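Long-range contacts in isomerase/lactonizing enzyme (PDB 1RVK), which is of unknown function but belongs to the enolase superfamily, whose members typically use a bound magnesium ion to stabilise an enolate intermediate formed by proton abstraction: residues K166-T172 and I201-A207; G227-I231 and L250-V254; W327-G331 and S350-D354. All blocks are in the same frame, centred on the assembly; numbering follows the deposited sequence.

Interaction 1 of 3, residues K166-T172 and I201-A207; sequences KGIKLHT and IRLMIDA. With MG (magnesium ion), chain B.
His171 and Asp206 meet obliquely at the magnesium end of two neighbouring parallel strands of the barrel. Asp206 CB lies over one face of the imidazole in a CH-pi contact, 4.1 Å from the centroid of the His171 ring, and the ring and carboxylate planes are turned 47° apart. With CG anti to the backbone N (chi1 -174°), Asp206 carries OD1 to the magnesium ion, 2.1 Å away. Glu232 and Glu258 supply the other protein ligands, and three waters fill the remaining places. One of these waters lies in the plane of the His171 ring at its edge, 2.9 Å from NE2, and it also accepts a bond from Lys169 NZ. The lysine, bent at chi3, reaches over Asp206 CB to this water; its ammonium pairs with Glu232 and Glu329, so a long cationic chain suits a site lined by carboxylates. ND1 of His171 is held by the carbonyl of Ile137, which steadies the imidazole. Ile168, Leu170, Leu203 and Ile205 occupy the alternate face, where Leu203 CD2 packs on Ile168 CB at 3.8 Å; Thr172 CG2 crosses Ile205 CD1 nearly at right angles. Five backbone bonds join the segments, among them Asp206 N to Leu170 O at 2.8 Å. Helix 183-197 of this beta-alpha-beta unit covers the aliphatic side together with helix 150-163, while strands 130-137 and 230-232 flank the pair.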
ATOM      1  N   LYS A 166      14.266   7.034  -8.682  1.00 11.50           N
ATOM      2  CA  LYS A 166      15.579   6.414  -8.518  1.00 14.02           C
ATOM      3  C   LYS A 166      15.446   4.897  -8.381  1.00 14.23           C
ATOM      4  O   LYS A 166      16.440   4.166  -8.382  1.00 13.81           O
ATOM      5  CB  LYS A 166      16.288   6.985  -7.288  1.00 16.82           C
ATOM      6  CG  LYS A 166      16.814   8.410  -7.467  1.00 21.18           C
ATOM      7  CD  LYS A 166      17.500   8.890  -6.192  1.00 27.72           C
ATOM      8  CE  LYS A 166      18.394  10.100  -6.437  1.00 31.86           C
ATOM      9  NZ  LYS A 166      17.675  11.269  -6.999  1.00 32.91           N
ATOM     10  N   GLY A 167      14.207   4.436  -8.265  1.00 13.97           N
ATOM     11  CA  GLY A 167      13.935   3.014  -8.145  1.00 12.62           C
ATOM     12  C   GLY A 167      12.683   2.694  -8.939  1.00 12.68           C
ATOM     13  O   GLY A 167      11.824   3.553  -9.104  1.00 12.70           O
ATOM     14  N   ILE A 168      12.580   1.464  -9.432  1.00 12.29           N
ATOM     15  CA  ILE A 168      11.425   1.043 -10.222  1.00 12.96           C
ATOM     16  C   ILE A 168      11.065  -0.396  -9.890  1.00 12.58           C
ATOM     17  O   ILE A 168      11.944  -1.257  -9.862  1.00 12.28           O
ATOM     18  CB  ILE A 168      11.737   1.107 -11.736  1.00 12.54           C
ATOM     19  CG1 ILE A 168      12.054   2.547 -12.138  1.00 14.68           C
ATOM     20  CG2 ILE A 168      10.547   0.579 -12.545  1.00 13.07           C
ATOM     21  CD1 ILE A 168      12.590   2.678 -13.552  1.00 15.80           C
ATOM     22  N   LYS A 169       9.784  -0.660  -9.641  1.00 13.00           N
ATOM     23  CA  LYS A 169       9.359  -2.025  -9.350  1.00 12.92           C
ATOM     24  C   LYS A 169       8.368  -2.503 -10.400  1.00 13.48           C
ATOM     25  O   LYS A 169       7.392  -1.820 -10.708  1.00 12.54           O
ATOM     26  CB  LYS A 169       8.705  -2.138  -7.969  1.00 13.77           C
ATOM     27  CG  LYS A 169       8.423  -3.597  -7.581  1.00 11.97           C
ATOM     28  CD  LYS A 169       7.950  -3.749  -6.139  1.00 11.57           C
ATOM     29  CE  LYS A 169       6.482  -3.376  -5.974  1.00  8.44           C
ATOM     30  NZ  LYS A 169       6.069  -3.428  -4.538  1.00  9.76           N
ATOM     31  N   LEU A 170       8.621  -3.679 -10.955  1.00 12.13           N
ATOM     32  CA  LEU A 170       7.714  -4.222 -11.951  1.00 13.43           C
ATOM     33  C   LEU A 170       6.743  -5.205 -11.327  1.00 13.85           C
ATOM     34  O   LEU A 170       7.125  -5.992 -10.463  1.00 14.29           O
ATOM     35  CB  LEU A 170       8.471  -4.988 -13.040  1.00 15.69           C
ATOM     36  CG  LEU A 170       9.565  -4.382 -13.915  1.00 18.30           C
ATOM     37  CD1 LEU A 170       9.914  -5.401 -14.992  1.00 19.51           C
ATOM     38  CD2 LEU A 170       9.091  -3.091 -14.558  1.00 25.13           C
ATOM     39  N   HIS A 171       5.484  -5.129 -11.743  1.00 13.97           N
ATOM     40  CA  HIS A 171       4.478  -6.106 -11.339  1.00 13.76           C
ATOM     41  C   HIS A 171       4.308  -6.728 -12.721  1.00 14.46           C
ATOM     42  O   HIS A 171       3.954  -6.023 -13.666  1.00 14.09           O
ATOM     43  CB  HIS A 171       3.151  -5.465 -10.903  1.00 13.15           C
ATOM     44  CG  HIS A 171       3.161  -4.923  -9.506  1.00 14.75           C
ATOM     45  ND1 HIS A 171       3.607  -3.656  -9.200  1.00 14.54           N
ATOM     46  CD2 HIS A 171       2.772  -5.478  -8.331  1.00 16.86           C
ATOM     47  CE1 HIS A 171       3.492  -3.451  -7.899  1.00 14.60           C
ATOM     48  NE2 HIS A 171       2.987  -4.540  -7.349  1.00 13.99           N
ATOM     49  N   THR A 172       4.589  -8.019 -12.864  1.00 12.29           N
ATOM     50  CA  THR A 172       4.475  -8.641 -14.175  1.00 14.09           C
ATOM     51  C   THR A 172       3.101  -9.232 -14.493  1.00 13.20           C
ATOM     52  O   THR A 172       2.127  -8.951 -13.796  1.00 15.05           O
ATOM     53  CB  THR A 172       5.603  -9.678 -14.379  1.00 15.27           C
ATOM     54  OG1 THR A 172       5.797 -10.432 -13.174  1.00 15.41           O
ATOM     55  CG2 THR A 172       6.905  -8.960 -14.723  1.00 16.27           C
ATOM     56  N   ILE A 201      20.127   2.361 -11.559  1.00 21.49           N
ATOM     57  CA  ILE A 201      18.752   2.519 -11.102  1.00 18.01           C
ATOM     58  C   ILE A 201      18.397   1.243 -10.337  1.00 15.52           C
ATOM     59  O   ILE A 201      18.690   0.146 -10.799  1.00 15.75           O
ATOM     60  CB  ILE A 201      17.788   2.703 -12.299  1.00 16.59           C
ATOM     61  CG1 ILE A 201      18.128   4.001 -13.039  1.00 18.61           C
ATOM     62  CG2 ILE A 201      16.342   2.723 -11.822  1.00 17.71           C
ATOM     63  CD1 ILE A 201      17.982   5.262 -12.195  1.00 18.15           C
ATOM     64  N   ARG A 202      17.789   1.384  -9.162  1.00 13.85           N
ATOM     65  CA  ARG A 202      17.419   0.214  -8.371  1.00 12.95           C
ATOM     66  C   ARG A 202      16.160  -0.429  -8.948  1.00 12.34           C
ATOM     67  O   ARG A 202      15.184   0.258  -9.258  1.00 12.10           O
ATOM     68  CB  ARG A 202      17.227   0.609  -6.901  1.00 13.27           C
ATOM     69  CG  ARG A 202      18.552   0.895  -6.189  1.00 16.21           C
ATOM     70  CD  ARG A 202      18.351   1.469  -4.792  1.00 19.73           C
ATOM     71  NE  ARG A 202      19.624   1.716  -4.118  1.00 22.08           N
ATOM     72  CZ  ARG A 202      20.346   0.776  -3.514  1.00 25.26           C
ATOM     73  NH1 ARG A 202      19.921  -0.481  -3.495  1.00 25.61           N
ATOM     74  NH2 ARG A 202      21.494   1.091  -2.929  1.00 26.31           N
ATOM     75  N   LEU A 203      16.194  -1.751  -9.095  1.00 10.92           N
ATOM     76  CA  LEU A 203      15.078  -2.488  -9.682  1.00 10.41           C
ATOM     77  C   LEU A 203      14.551  -3.609  -8.808  1.00 13.38           C
ATOM     78  O   LEU A 203      15.314  -4.306  -8.137  1.00 12.95           O
ATOM     79  CB  LEU A 203      15.494  -3.079 -11.032  1.00 11.38           C
ATOM     80  CG  LEU A 203      15.924  -2.081 -12.107  1.00  9.32           C
ATOM     81  CD1 LEU A 203      16.346  -2.824 -13.376  1.00 12.12           C
ATOM     82  CD2 LEU A 203      14.769  -1.146 -12.400  1.00 10.78           C
HETATM   83  N   MSE A 204      13.234  -3.790  -8.837  1.00 12.27           N
HETATM   84  CA  MSE A 204      12.598  -4.838  -8.064  1.00 12.11           C
HETATM   85  C   MSE A 204      11.458  -5.467  -8.842  1.00 12.21           C
HETATM   86  O   MSE A 204      10.952  -4.884  -9.805  1.00 11.12           O
HETATM   87  CB  MSE A 204      12.121  -4.277  -6.729  1.00 15.06           C
HETATM   88  CG  MSE A 204      13.297  -3.794  -5.890  1.00 17.51           C
HETATM   89 SE   MSE A 204      13.560  -1.903  -6.055  1.00 36.54          SE
HETATM   90  CE  MSE A 204      12.112  -1.664  -4.858  1.00  1.00           C
ATOM     91  N   ILE A 205      11.064  -6.667  -8.433  1.00 11.44           N
ATOM     92  CA  ILE A 205      10.001  -7.385  -9.120  1.00 13.67           C
ATOM     93  C   ILE A 205       9.012  -8.016  -8.156  1.00 13.07           C
ATOM     94  O   ILE A 205       9.398  -8.649  -7.174  1.00 13.85           O
ATOM     95  CB  ILE A 205      10.590  -8.496 -10.043  1.00 14.28           C
ATOM     96  CG1 ILE A 205       9.470  -9.365 -10.622  1.00 17.12           C
ATOM     97  CG2 ILE A 205      11.572  -9.357  -9.268  1.00 13.74           C
ATOM     98  CD1 ILE A 205       8.642  -8.687 -11.673  1.00 19.57           C
ATOM     99  N   ASP A 206       7.733  -7.817  -8.456  1.00 12.28           N
ATOM    100  CA  ASP A 206       6.628  -8.363  -7.679  1.00 12.30           C
ATOM    101  C   ASP A 206       5.839  -9.147  -8.725  1.00 12.76           C
ATOM    102  O   ASP A 206       4.932  -8.619  -9.365  1.00 12.65           O
ATOM    103  CB  ASP A 206       5.798  -7.217  -7.101  1.00 11.63           C
ATOM    104  CG  ASP A 206       4.713  -7.687  -6.153  1.00 13.84           C
ATOM    105  OD1 ASP A 206       4.014  -6.817  -5.618  1.00 11.32           O
ATOM    106  OD2 ASP A 206       4.547  -8.904  -5.941  1.00 13.62           O
ATOM    107  N   ALA A 207       6.215 -10.407  -8.909  1.00 12.55           N
ATOM    108  CA  ALA A 207       5.584 -11.260  -9.910  1.00 13.56           C
ATOM    109  C   ALA A 207       4.355 -12.000  -9.406  1.00 12.59           C
ATOM    110  O   ALA A 207       3.923 -11.808  -8.274  1.00 12.20           O
ATOM    111  CB  ALA A 207       6.606 -12.256 -10.443  1.00 14.91           C
TER
HETATM  112 MG    MG B 999       3.307  -6.397  -3.684  1.00 14.47          MG
HETATM  113  O   HOH W   1       3.285  -4.231  -4.437  1.00 15.25           O
HETATM  114  O   HOH W   2       3.304  -8.613  -3.407  1.00 11.49           O
HETATM  115  O   HOH W   3       1.075  -6.408  -4.192  1.00 14.16           O

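Interaction 2 of 3, residues G227-I231 and L250-V254; sequences GFDWI and LDIPV
Ile231 N donates to Pro253 O at 2.9 Å, the one hydrogen bond joining these segments. It belongs to the parallel pairing of the fourth and fifth strands of the enolase-type beta/alpha barrel, a beta-alpha-beta unit whose helix is 240-249. The same carbonyl oxygen also receives the CA-H of Trp230, at 3.2 Å from CA to Pro253 O. Proline probably suits the place in that its nitrogen brings no N-H needing a partner, while its ring lies alongside the carbonyl of Asp229, Pro253 CD being 3.3 Å from Asp229 O. Aliphatic side chains do the rest. Ile252, its CG1 opposite the backbone N (chi1 -177°), sends CD1 against Phe228 CB at 3.6 Å. Ile231 and Val254 lie side by side, pointing the same way into the layer of helices, where Leu219 and Leu223 touch Ile231 while Tyr243 and Leu246 touch Val254. Beta-branched residues suit such extended backbone and offer methyls to both neighbours. Polar groups turn to partners beyond the pair: Asp229 forms a salt bridge with Arg202, and the indole N-H of Trp230 bonds to the magnesium ligand Glu232, on the barrel's inner side. The methyl branch of Ile231 touches three side chains of segment 250-254: CG2 meets Leu250 CD1 and Ile252 CG2, and lies 3.7 Å from Val254 CG2.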
ATOM      1  N   GLY A 227      20.949  -8.107 -11.275  1.00 18.63           N
ATOM      2  CA  GLY A 227      21.214  -7.243 -10.138  1.00 18.84           C
ATOM      3  C   GLY A 227      20.021  -6.555  -9.498  1.00 16.66           C
ATOM      4  O   GLY A 227      20.123  -5.397  -9.090  1.00 16.65           O
ATOM      5  N   PHE A 228      18.894  -7.256  -9.403  1.00 14.92           N
ATOM      6  CA  PHE A 228      17.698  -6.683  -8.791  1.00 14.85           C
ATOM      7  C   PHE A 228      17.841  -6.604  -7.272  1.00 14.64           C
ATOM      8  O   PHE A 228      18.488  -7.455  -6.659  1.00 15.31           O
ATOM      9  CB  PHE A 228      16.455  -7.510  -9.149  1.00 12.73           C
ATOM     10  CG  PHE A 228      15.770  -7.073 -10.416  1.00 13.54           C
ATOM     11  CD1 PHE A 228      14.392  -6.867 -10.436  1.00 11.27           C
ATOM     12  CD2 PHE A 228      16.496  -6.853 -11.583  1.00 12.62           C
ATOM     13  CE1 PHE A 228      13.742  -6.446 -11.604  1.00 12.54           C
ATOM     14  CE2 PHE A 228      15.857  -6.432 -12.757  1.00 12.41           C
ATOM     15  CZ  PHE A 228      14.478  -6.227 -12.766  1.00 13.52           C
ATOM     16  N   ASP A 229      17.226  -5.581  -6.681  1.00 13.77           N
ATOM     17  CA  ASP A 229      17.275  -5.342  -5.240  1.00 13.84           C
ATOM     18  C   ASP A 229      16.466  -6.337  -4.421  1.00 12.83           C
ATOM     19  O   ASP A 229      16.856  -6.690  -3.311  1.00 12.28           O
ATOM     20  CB  ASP A 229      16.785  -3.928  -4.924  1.00 16.57           C
ATOM     21  CG  ASP A 229      17.873  -2.887  -5.069  1.00 19.66           C
ATOM     22  OD1 ASP A 229      18.856  -3.140  -5.797  1.00 21.34           O
ATOM     23  OD2 ASP A 229      17.733  -1.805  -4.457  1.00 22.50           O
ATOM     24  N   TRP A 230      15.326  -6.765  -4.946  1.00 11.31           N
ATOM     25  CA  TRP A 230      14.522  -7.737  -4.223  1.00 10.81           C
ATOM     26  C   TRP A 230      13.469  -8.408  -5.085  1.00 10.90           C
ATOM     27  O   TRP A 230      13.112  -7.917  -6.157  1.00 10.12           O
ATOM     28  CB  TRP A 230      13.864  -7.098  -2.976  1.00 11.39           C
ATOM     29  CG  TRP A 230      12.605  -6.249  -3.181  1.00 10.80           C
ATOM     30  CD1 TRP A 230      11.466  -6.602  -3.858  1.00 10.15           C
ATOM     31  CD2 TRP A 230      12.333  -4.964  -2.597  1.00 11.19           C
ATOM     32  NE1 TRP A 230      10.507  -5.623  -3.726  1.00 13.85           N
ATOM     33  CE2 TRP A 230      11.012  -4.608  -2.957  1.00 13.21           C
ATOM     34  CE3 TRP A 230      13.076  -4.082  -1.798  1.00 13.14           C
ATOM     35  CZ2 TRP A 230      10.419  -3.406  -2.547  1.00 13.23           C
ATOM     36  CZ3 TRP A 230      12.485  -2.884  -1.389  1.00 14.18           C
ATOM     37  CH2 TRP A 230      11.170  -2.561  -1.767  1.00 14.30           C
ATOM     38  N   ILE A 231      13.010  -9.559  -4.615  1.00 10.74           N
ATOM     39  CA  ILE A 231      11.968 -10.314  -5.287  1.00 11.23           C
ATOM     40  C   ILE A 231      10.841 -10.273  -4.263  1.00 12.31           C
ATOM     41  O   ILE A 231      11.055 -10.541  -3.079  1.00 12.66           O
ATOM     42  CB  ILE A 231      12.424 -11.769  -5.599  1.00 12.65           C
ATOM     43  CG1 ILE A 231      11.295 -12.522  -6.308  1.00 13.81           C
ATOM     44  CG2 ILE A 231      12.872 -12.473  -4.329  1.00 13.10           C
ATOM     45  CD1 ILE A 231      11.681 -13.918  -6.764  1.00 15.76           C
ATOM     46  N   LEU A 250      18.061 -18.580  -2.677  1.00 15.27           N
ATOM     47  CA  LEU A 250      18.298 -17.441  -3.562  1.00 14.96           C
ATOM     48  C   LEU A 250      19.308 -16.472  -2.976  1.00 15.83           C
ATOM     49  O   LEU A 250      19.426 -16.357  -1.762  1.00 15.35           O
ATOM     50  CB  LEU A 250      16.999 -16.666  -3.818  1.00 13.38           C
ATOM     51  CG  LEU A 250      15.877 -17.290  -4.643  1.00 13.46           C
ATOM     52  CD1 LEU A 250      14.810 -16.232  -4.902  1.00 14.90           C
ATOM     53  CD2 LEU A 250      16.423 -17.807  -5.966  1.00 15.60           C
ATOM     54  N   ASP A 251      20.033 -15.776  -3.843  1.00 16.40           N
ATOM     55  CA  ASP A 251      20.995 -14.779  -3.395  1.00 18.86           C
ATOM     56  C   ASP A 251      20.263 -13.442  -3.257  1.00 16.71           C
ATOM     57  O   ASP A 251      20.519 -12.675  -2.332  1.00 16.84           O
ATOM     58  CB  ASP A 251      22.143 -14.643  -4.401  1.00 22.74           C
ATOM     59  CG  ASP A 251      23.181 -15.745  -4.258  1.00 27.57           C
ATOM     60  OD1 ASP A 251      24.107 -15.799  -5.094  1.00 31.12           O
ATOM     61  OD2 ASP A 251      23.078 -16.550  -3.306  1.00 30.04           O
ATOM     62  N   ILE A 252      19.342 -13.179  -4.181  1.00 16.08           N
ATOM     63  CA  ILE A 252      18.574 -11.934  -4.164  1.00 13.62           C
ATOM     64  C   ILE A 252      17.682 -11.865  -2.928  1.00 13.55           C
ATOM     65  O   ILE A 252      17.065 -12.859  -2.532  1.00 12.79           O
ATOM     66  CB  ILE A 252      17.697 -11.790  -5.445  1.00 15.44           C
ATOM     67  CG1 ILE A 252      16.961 -10.447  -5.427  1.00 15.14           C
ATOM     68  CG2 ILE A 252      16.690 -12.934  -5.534  1.00 13.71           C
ATOM     69  CD1 ILE A 252      16.226 -10.122  -6.728  1.00 16.46           C
ATOM     70  N   PRO A 253      17.617 -10.691  -2.285  1.00 11.62           N
ATOM     71  CA  PRO A 253      16.782 -10.540  -1.091  1.00 11.05           C
ATOM     72  C   PRO A 253      15.302 -10.800  -1.364  1.00 12.60           C
ATOM     73  O   PRO A 253      14.763 -10.400  -2.401  1.00 11.78           O
ATOM     74  CB  PRO A 253      17.037  -9.095  -0.672  1.00 11.45           C
ATOM     75  CG  PRO A 253      18.464  -8.875  -1.106  1.00 11.88           C
ATOM     76  CD  PRO A 253      18.466  -9.501  -2.484  1.00 12.29           C
ATOM     77  N   VAL A 254      14.661 -11.486  -0.423  1.00 12.31           N
ATOM     78  CA  VAL A 254      13.239 -11.782  -0.505  1.00 12.17           C
ATOM     79  C   VAL A 254      12.562 -10.843   0.485  1.00 12.27           C
ATOM     80  O   VAL A 254      12.967 -10.769   1.644  1.00 12.98           O
ATOM     81  CB  VAL A 254      12.945 -13.243  -0.092  1.00 10.68           C
ATOM     82  CG1 VAL A 254      11.443 -13.467   0.019  1.00 12.03           C
ATOM     83  CG2 VAL A 254      13.543 -14.194  -1.109  1.00 10.38           C
TER

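Interaction 3 of 3, residues W327-G331 and S350-D354; sequences WYERG and SDPMD
Tyr328 OH gives its hydrogen to Asp351 OD2 across a short 2.6 Å. The oxygen sits at the ring's edge, in its plane, whereas the carboxylate stands almost upright to the ring, the two planes being 87° apart. The phenol meets OD2 on its anti side and somewhat out of the carboxylate plane. A second bond reaches that oxygen from Tyr339 OH, and Tyr328 OH is itself tied to the backbone N of Thr312, so the buried acid and phenol are fixed from several directions.

Arg330 addresses the backbone of the same residue. Its chain, extended from CG to NE, lays the guanidinium side-on to the carbonyl of Asp351, with NE at 3.0 Å and NH2 at 2.9 Å from Asp351 O, both donors gripping one oxygen that lies near the guanidinium plane. Opposite charge adds a weaker pull: Arg330 NE is 3.9 Å from Asp351 OD2, too far out of plane for an N-H to point at it. With CG between its backbone N and carbonyl carbon (chi1 57°), Asp351 offers its carboxylate to the tyrosine and its carbonyl to the arginine. The remaining terminal nitrogen of Arg330, NH1, goes to Asp340 and Tyr165.

Outside these bonds comes packing. Met353 CB sits over the centre of one guanidinium face, 3.7 Å from Arg330 CZ, and the selenomethionine chain, extended as far as SE, brings SE to 4.0 Å from Arg330 CD. Val359 touches Tyr328, Arg330 and Asp351.

These contacts fasten the chain beyond the eighth barrel strand, 328-333, to that strand's outer side. The chain between the two segments is without helix, and strand 358-360 follows segment 350-354, consistent with the modified (beta/alpha)7beta barrel of the enolase superfamily.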
ATOM      1  N   TRP A 327      12.015   3.067   0.900  1.00 13.02           N
ATOM      2  CA  TRP A 327      11.127   3.830   0.026  1.00 12.88           C
ATOM      3  C   TRP A 327       9.682   4.028   0.432  1.00 14.68           C
ATOM      4  O   TRP A 327       9.170   3.422   1.370  1.00 13.84           O
ATOM      5  CB  TRP A 327      11.015   3.171  -1.350  1.00 12.83           C
ATOM      6  CG  TRP A 327      12.216   2.518  -1.924  1.00 11.41           C
ATOM      7  CD1 TRP A 327      12.643   1.236  -1.707  1.00 11.31           C
ATOM      8  CD2 TRP A 327      13.062   3.060  -2.934  1.00 11.38           C
ATOM      9  NE1 TRP A 327      13.700   0.944  -2.538  1.00 12.20           N
ATOM     10  CE2 TRP A 327      13.978   2.049  -3.302  1.00 13.20           C
ATOM     11  CE3 TRP A 327      13.133   4.305  -3.574  1.00 10.82           C
ATOM     12  CZ2 TRP A 327      14.955   2.246  -4.284  1.00 13.08           C
ATOM     13  CZ3 TRP A 327      14.102   4.500  -4.549  1.00 14.14           C
ATOM     14  CH2 TRP A 327      15.000   3.475  -4.895  1.00 13.73           C
ATOM     15  N   TYR A 328       9.034   4.877  -0.360  1.00 14.61           N
ATOM     16  CA  TYR A 328       7.605   5.124  -0.279  1.00 13.65           C
ATOM     17  C   TYR A 328       7.219   4.541  -1.637  1.00 13.70           C
ATOM     18  O   TYR A 328       7.906   4.788  -2.634  1.00 13.52           O
ATOM     19  CB  TYR A 328       7.270   6.616  -0.253  1.00 12.11           C
ATOM     20  CG  TYR A 328       5.839   6.913  -0.663  1.00 10.57           C
ATOM     21  CD1 TYR A 328       5.557   7.512  -1.893  1.00 10.07           C
ATOM     22  CD2 TYR A 328       4.768   6.609   0.181  1.00 10.38           C
ATOM     23  CE1 TYR A 328       4.248   7.807  -2.269  1.00 11.21           C
ATOM     24  CE2 TYR A 328       3.449   6.899  -0.187  1.00 12.33           C
ATOM     25  CZ  TYR A 328       3.200   7.503  -1.414  1.00 12.48           C
ATOM     26  OH  TYR A 328       1.914   7.830  -1.777  1.00 12.10           O
ATOM     27  N   GLU A 329       6.160   3.744  -1.672  1.00 12.81           N
ATOM     28  CA  GLU A 329       5.719   3.124  -2.918  1.00 11.75           C
ATOM     29  C   GLU A 329       4.746   4.044  -3.638  1.00 12.79           C
ATOM     30  O   GLU A 329       3.624   4.245  -3.180  1.00 12.91           O
ATOM     31  CB  GLU A 329       5.051   1.776  -2.621  1.00 11.17           C
ATOM     32  CG  GLU A 329       4.643   1.017  -3.866  1.00 11.90           C
ATOM     33  CD  GLU A 329       4.213  -0.406  -3.578  1.00 13.90           C
ATOM     34  OE1 GLU A 329       3.945  -1.135  -4.554  1.00 11.81           O
ATOM     35  OE2 GLU A 329       4.146  -0.795  -2.387  1.00 13.72           O
ATOM     36  N   ARG A 330       5.181   4.601  -4.768  1.00 11.76           N
ATOM     37  CA  ARG A 330       4.345   5.522  -5.534  1.00 14.87           C
ATOM     38  C   ARG A 330       3.770   4.830  -6.766  1.00 16.78           C
ATOM     39  O   ARG A 330       4.500   4.470  -7.690  1.00 14.91           O
ATOM     40  CB  ARG A 330       5.171   6.747  -5.946  1.00 12.30           C
ATOM     41  CG  ARG A 330       4.355   8.011  -6.225  1.00 14.48           C
ATOM     42  CD  ARG A 330       5.261   9.247  -6.204  1.00 14.20           C
ATOM     43  NE  ARG A 330       4.507  10.500  -6.236  1.00 14.16           N
ATOM     44  CZ  ARG A 330       4.212  11.181  -7.340  1.00 17.42           C
ATOM     45  NH1 ARG A 330       4.611  10.742  -8.527  1.00 14.61           N
ATOM     46  NH2 ARG A 330       3.506  12.302  -7.256  1.00 14.99           N
ATOM     47  N   GLY A 331       2.455   4.644  -6.764  1.00 19.02           N
ATOM     48  CA  GLY A 331       1.792   3.985  -7.875  1.00 21.50           C
ATOM     49  C   GLY A 331       0.419   3.496  -7.455  1.00 22.79           C
ATOM     50  O   GLY A 331      -0.110   3.958  -6.441  1.00 22.00           O
ATOM     51  N   SER A 350      -1.365  14.115  -2.136  1.00 13.28           N
ATOM     52  CA  SER A 350      -0.897  13.791  -0.800  1.00 14.87           C
ATOM     53  C   SER A 350       0.581  13.438  -0.881  1.00 13.79           C
ATOM     54  O   SER A 350       1.291  13.493   0.123  1.00 14.62           O
ATOM     55  CB  SER A 350      -1.659  12.592  -0.228  1.00 15.29           C
ATOM     56  OG  SER A 350      -3.025  12.898  -0.014  1.00 15.58           O
ATOM     57  N   ASP A 351       1.043  13.098  -2.083  1.00 13.44           N
ATOM     58  CA  ASP A 351       2.431  12.686  -2.269  1.00 14.44           C
ATOM     59  C   ASP A 351       3.165  13.310  -3.456  1.00 14.93           C
ATOM     60  O   ASP A 351       3.612  12.604  -4.362  1.00 14.43           O
ATOM     61  CB  ASP A 351       2.487  11.160  -2.389  1.00 13.78           C
ATOM     62  CG  ASP A 351       1.628  10.628  -3.525  1.00 16.27           C
ATOM     63  OD1 ASP A 351       0.883  11.422  -4.142  1.00 17.44           O
ATOM     64  OD2 ASP A 351       1.691   9.412  -3.802  1.00 13.93           O
ATOM     65  N   PRO A 352       3.324  14.641  -3.450  1.00 14.63           N
ATOM     66  CA  PRO A 352       4.015  15.347  -4.535  1.00 14.61           C
ATOM     67  C   PRO A 352       5.468  14.889  -4.588  1.00 15.64           C
ATOM     68  O   PRO A 352       6.104  14.724  -3.546  1.00 14.99           O
ATOM     69  CB  PRO A 352       3.922  16.818  -4.123  1.00 16.40           C
ATOM     70  CG  PRO A 352       2.858  16.860  -3.076  1.00 19.23           C
ATOM     71  CD  PRO A 352       2.997  15.562  -2.350  1.00 16.11           C
HETATM   72  N   MSE A 353       6.004  14.696  -5.789  1.00 15.54           N
HETATM   73  CA  MSE A 353       7.390  14.260  -5.913  1.00 14.98           C
HETATM   74  C   MSE A 353       8.205  15.239  -6.758  1.00 15.41           C
HETATM   75  O   MSE A 353       7.769  15.642  -7.842  1.00 15.50           O
HETATM   76  CB  MSE A 353       7.448  12.862  -6.537  1.00 14.16           C
HETATM   77  CG  MSE A 353       8.847  12.254  -6.537  1.00 14.50           C
HETATM   78 SE   MSE A 353       8.923  10.486  -7.307  1.00 17.77          SE
HETATM   79  CE  MSE A 353       8.958  10.995  -9.182  1.00 14.24           C
ATOM     80  N   ASP A 354       9.384  15.628  -6.272  1.00 16.04           N
ATOM     81  CA  ASP A 354      10.210  16.550  -7.044  1.00 15.88           C
ATOM     82  C   ASP A 354      10.919  15.843  -8.193  1.00 17.13           C
ATOM     83  O   ASP A 354      10.756  14.636  -8.394  1.00 15.82           O
ATOM     84  CB  ASP A 354      11.226  17.299  -6.156  1.00 15.70           C
ATOM     85  CG  ASP A 354      12.225  16.382  -5.466  1.00 16.33           C
ATOM     86  OD1 ASP A 354      12.623  15.353  -6.047  1.00 15.74           O
ATOM     87  OD2 ASP A 354      12.636  16.719  -4.334  1.00 18.38           O
TER

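Overall arrangement
All three interactions belong to the C-terminal barrel and follow one another in series along the chain. Interactions 1 and 2 have centres about 11 Å apart and share neighbouring strands 202-206 and 230-232, across which Met204 packs on Trp230. The centre of interaction 3 is about 15 Å from that of interaction 1 and about 23 Å from that of interaction 2; its segment 327-331 lies on the eighth strand, which pairs with strand 130-137 in the same curled sheet. Inside the ring the three come together again: Trp327 packs on Gly167, Arg202 and Trp230. The barrel thereby gathers side chains from distant strands around one magnesium site.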